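Local coordinates for protein 2-C-methyl-D-erythritol 2,4-cyclodiphosphate synthase (Francisella tularensis subsp. tularensis, PDB 3RE3) that probably catalyses the cyclisation step of the non-mevalonate isoprenoid pathway that forms 2-C-methyl-D-erythritol 2,4-cyclodiphosphate with release of CMP, at residues I100-I105 with S131-K136. Numbering follows the deposited sequence. Where two conformers were deposited one is given.
Sequences IDCTII and SQINIK
Ile100 opens a parallel strand pairing with Ile133, its N bonded to Gln132 O and its O to Asn134 N; strands 96-105 and 133-138 are joined through helix 115-126 as a beta-alpha-beta crossover. Ile100 CG2, anti to the backbone N, lies 4.1 Å from Ile133 CD1; the two side chains point the same way, under Leu126 and Leu122 of that helix. Asp101 and Asn134 stand side by side on the other face, which meets a second subunit of the trimer. Their carboxylate and amide planes are turned 73° apart. Asn134 ND2 reaches Asp101 OD1 at 3.2 Å from the syn side, 26° out of the carboxylate plane, in a bent bond. Asp101 OD2 is bound by His10 N, and Asn134 OD1 by Gly61 N, both of the second subunit, which ties this polar row to the interface. Back on the helix-covered face, Cys102 CB packs against Ile135 CG1 at 4.2 Å, while Cys102 N and O bond to Asn134 O and Lys136 N. Thr103 OG1 receives Lys136 NZ at 3.0 Å and also bonds His10 ND1 of the second subunit. Ile104 N bonds Lys136 O, and Ile104 CD1 touches Ile135 CG2 at 3.8 Å. Lys136 leaves its strand with CG between its backbone N and carbonyl carbon (chi1 50°), then bends at chi3 and chi4 to turn back toward Asp101 on strand 96-105. Lys136 NZ links the two subunits: it bonds His10 O of the second subunit and forms a salt bridge to Asp101 OD1 at 2.8 Å.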
ATOM      1  N   ILE A 100      10.604  10.115  -1.745  1.00 50.06           N
ATOM      2  CA  ILE A 100       9.906   8.997  -2.356  1.00 47.76           C
ATOM      3  C   ILE A 100      10.313   7.686  -1.711  1.00 47.84           C
ATOM      4  O   ILE A 100      11.505   7.438  -1.519  1.00 48.72           O
ATOM      5  CB  ILE A 100      10.228   8.908  -3.845  1.00 46.12           C
ATOM      6  CG1 ILE A 100       9.661  10.125  -4.565  1.00 43.08           C
ATOM      7  CG2 ILE A 100       9.672   7.613  -4.419  1.00 34.00           C
ATOM      8  CD1 ILE A 100      10.176  10.284  -5.959  1.00 53.09           C
ATOM      9  N   ASP A 101       9.326   6.854  -1.382  1.00 41.76           N
ATOM     10  CA  ASP A 101       9.599   5.504  -0.884  1.00 41.96           C
ATOM     11  C   ASP A 101       9.041   4.398  -1.788  1.00 41.76           C
ATOM     12  O   ASP A 101       7.873   4.419  -2.159  1.00 49.74           O
ATOM     13  CB  ASP A 101       9.069   5.336   0.539  1.00 50.32           C
ATOM     14  CG  ASP A 101       9.770   4.212   1.284  1.00 63.77           C
ATOM     15  OD1 ASP A 101      10.761   3.676   0.746  1.00 61.82           O
ATOM     16  OD2 ASP A 101       9.353   3.874   2.411  1.00 72.37           O
ATOM     17  N   CYS A 102       9.876   3.430  -2.139  1.00 40.93           N
ATOM     18  CA  CYS A 102       9.451   2.370  -3.059  1.00 37.39           C
ATOM     19  C   CYS A 102       9.648   1.011  -2.434  1.00 47.88           C
ATOM     20  O   CYS A 102      10.685   0.741  -1.813  1.00 42.54           O
ATOM     21  CB  CYS A 102      10.239   2.411  -4.366  1.00 36.85           C
ATOM     22  SG  CYS A 102      10.222   3.980  -5.222  1.00 59.21           S
ATOM     23  N   THR A 103       8.636   0.164  -2.593  1.00 47.31           N
ATOM     24  CA  THR A 103       8.747  -1.238  -2.225  1.00 36.39           C
ATOM     25  C   THR A 103       8.505  -2.131  -3.447  1.00 39.68           C
ATOM     26  O   THR A 103       7.405  -2.208  -3.984  1.00 44.29           O
ATOM     27  CB  THR A 103       7.776  -1.597  -1.093  1.00 48.58           C
ATOM     28  OG1 THR A 103       7.940  -0.669  -0.018  1.00 65.18           O
ATOM     29  CG2 THR A 103       8.028  -3.018  -0.587  1.00 44.43           C
ATOM     30  N   ILE A 104       9.560  -2.795  -3.882  1.00 38.83           N
ATOM     31  CA  ILE A 104       9.456  -3.798  -4.925  1.00 42.02           C
ATOM     32  C   ILE A 104       9.120  -5.150  -4.318  1.00 43.27           C
ATOM     33  O   ILE A 104       9.818  -5.623  -3.426  1.00 39.92           O
ATOM     34  CB  ILE A 104      10.776  -3.925  -5.680  1.00 41.92           C
ATOM     35  CG1 ILE A 104      11.163  -2.565  -6.262  1.00 36.10           C
ATOM     36  CG2 ILE A 104      10.674  -4.999  -6.759  1.00 33.35           C
ATOM     37  CD1 ILE A 104      12.542  -2.534  -6.844  1.00 37.57           C
ATOM     38  N   ILE A 105       8.042  -5.755  -4.798  1.00 41.49           N
ATOM     39  CA  ILE A 105       7.628  -7.072  -4.328  1.00 45.86           C
ATOM     40  C   ILE A 105       7.888  -8.147  -5.377  1.00 41.49           C
ATOM     41  O   ILE A 105       7.229  -8.183  -6.411  1.00 42.68           O
ATOM     42  CB  ILE A 105       6.137  -7.055  -3.967  1.00 44.96           C
ATOM     43  CG1 ILE A 105       5.848  -5.826  -3.097  1.00 38.36           C
ATOM     44  CG2 ILE A 105       5.732  -8.374  -3.302  1.00 35.78           C
ATOM     45  CD1 ILE A 105       4.444  -5.731  -2.608  1.00 48.73           C
ATOM     46  N   SER A 131      19.196  10.436  -1.395  1.00 34.44           N
ATOM     47  CA  SER A 131      18.652  10.198  -0.070  1.00 46.55           C
ATOM     48  C   SER A 131      17.181  10.574  -0.002  1.00 50.15           C
ATOM     49  O   SER A 131      16.486  10.279   0.971  1.00 47.17           O
ATOM     50  CB  SER A 131      19.447  10.973   0.977  1.00 47.37           C
ATOM     51  OG  SER A 131      19.515  12.353   0.652  1.00 60.26           O
ATOM     52  N   GLN A 132      16.707  11.230  -1.046  1.00 43.20           N
ATOM     53  CA  GLN A 132      15.305  11.566  -1.128  1.00 41.52           C
ATOM     54  C   GLN A 132      14.458  10.499  -1.801  1.00 42.71           C
ATOM     55  O   GLN A 132      13.240  10.647  -1.852  1.00 55.97           O
ATOM     56  CB  GLN A 132      15.133  12.839  -1.916  1.00 47.19           C
ATOM     57  CG  GLN A 132      15.489  14.096  -1.177  1.00 47.19           C
ATOM     58  CD  GLN A 132      15.344  15.284  -2.083  1.00 53.10           C
ATOM     59  OE1 GLN A 132      16.255  15.609  -2.838  1.00 64.44           O
ATOM     60  NE2 GLN A 132      14.177  15.907  -2.056  1.00 45.63           N
ATOM     61  N   ILE A 133      15.088   9.459  -2.355  0.85 31.51           N
ATOM     62  CA  ILE A 133      14.333   8.329  -2.926  0.85 38.98           C
ATOM     63  C   ILE A 133      14.791   6.947  -2.459  0.85 42.37           C
ATOM     64  O   ILE A 133      15.873   6.483  -2.792  0.85 46.61           O
ATOM     65  CB  ILE A 133      14.269   8.340  -4.469  0.85 35.61           C
ATOM     66  CG1 ILE A 133      13.727   6.998  -4.953  0.85 29.25           C
ATOM     67  CG2 ILE A 133      15.640   8.598  -5.087  0.85 32.94           C
ATOM     68  CD1 ILE A 133      13.208   7.027  -6.385  0.85 27.00           C
ATOM     69  N   ASN A 134      13.931   6.284  -1.708  1.00 45.89           N
ATOM     70  CA  ASN A 134      14.267   5.012  -1.109  1.00 45.94           C
ATOM     71  C   ASN A 134      13.619   3.894  -1.899  1.00 48.71           C
ATOM     72  O   ASN A 134      12.450   3.989  -2.276  1.00 41.39           O
ATOM     73  CB  ASN A 134      13.761   4.980   0.327  1.00 51.80           C
ATOM     74  CG  ASN A 134      14.428   3.929   1.144  1.00 54.59           C
ATOM     75  OD1 ASN A 134      15.513   4.149   1.678  1.00 49.89           O
ATOM     76  ND2 ASN A 134      13.795   2.762   1.243  1.00 57.64           N
ATOM     77  N   ILE A 135      14.387   2.836  -2.141  1.00 54.66           N
ATOM     78  CA  ILE A 135      13.912   1.657  -2.857  1.00 40.80           C
ATOM     79  C   ILE A 135      14.277   0.438  -2.044  1.00 45.97           C
ATOM     80  O   ILE A 135      15.464   0.154  -1.837  1.00 49.13           O
ATOM     81  CB  ILE A 135      14.619   1.503  -4.218  1.00 35.22           C
ATOM     82  CG1 ILE A 135      14.348   2.697  -5.141  1.00 41.84           C
ATOM     83  CG2 ILE A 135      14.195   0.237  -4.874  1.00 35.79           C
ATOM     84  CD1 ILE A 135      15.198   2.675  -6.401  1.00 39.98           C
ATOM     85  N   LYS A 136      13.267  -0.290  -1.581  1.00 42.08           N
ATOM     86  CA  LYS A 136      13.515  -1.557  -0.890  1.00 41.54           C
ATOM     87  C   LYS A 136      12.809  -2.722  -1.595  1.00 43.60           C
ATOM     88  O   LYS A 136      11.839  -2.521  -2.315  1.00 47.14           O
ATOM     89  CB  LYS A 136      13.097  -1.473   0.578  1.00 38.60           C
ATOM     90  CG  LYS A 136      11.707  -0.922   0.781  1.00 45.09           C
ATOM     91  CD  LYS A 136      11.392  -0.769   2.242  1.00 45.13           C
ATOM     92  CE  LYS A 136      10.904   0.620   2.513  1.00 43.97           C
ATOM     93  NZ  LYS A 136       9.967   1.047   1.433  1.00 53.98           N
TER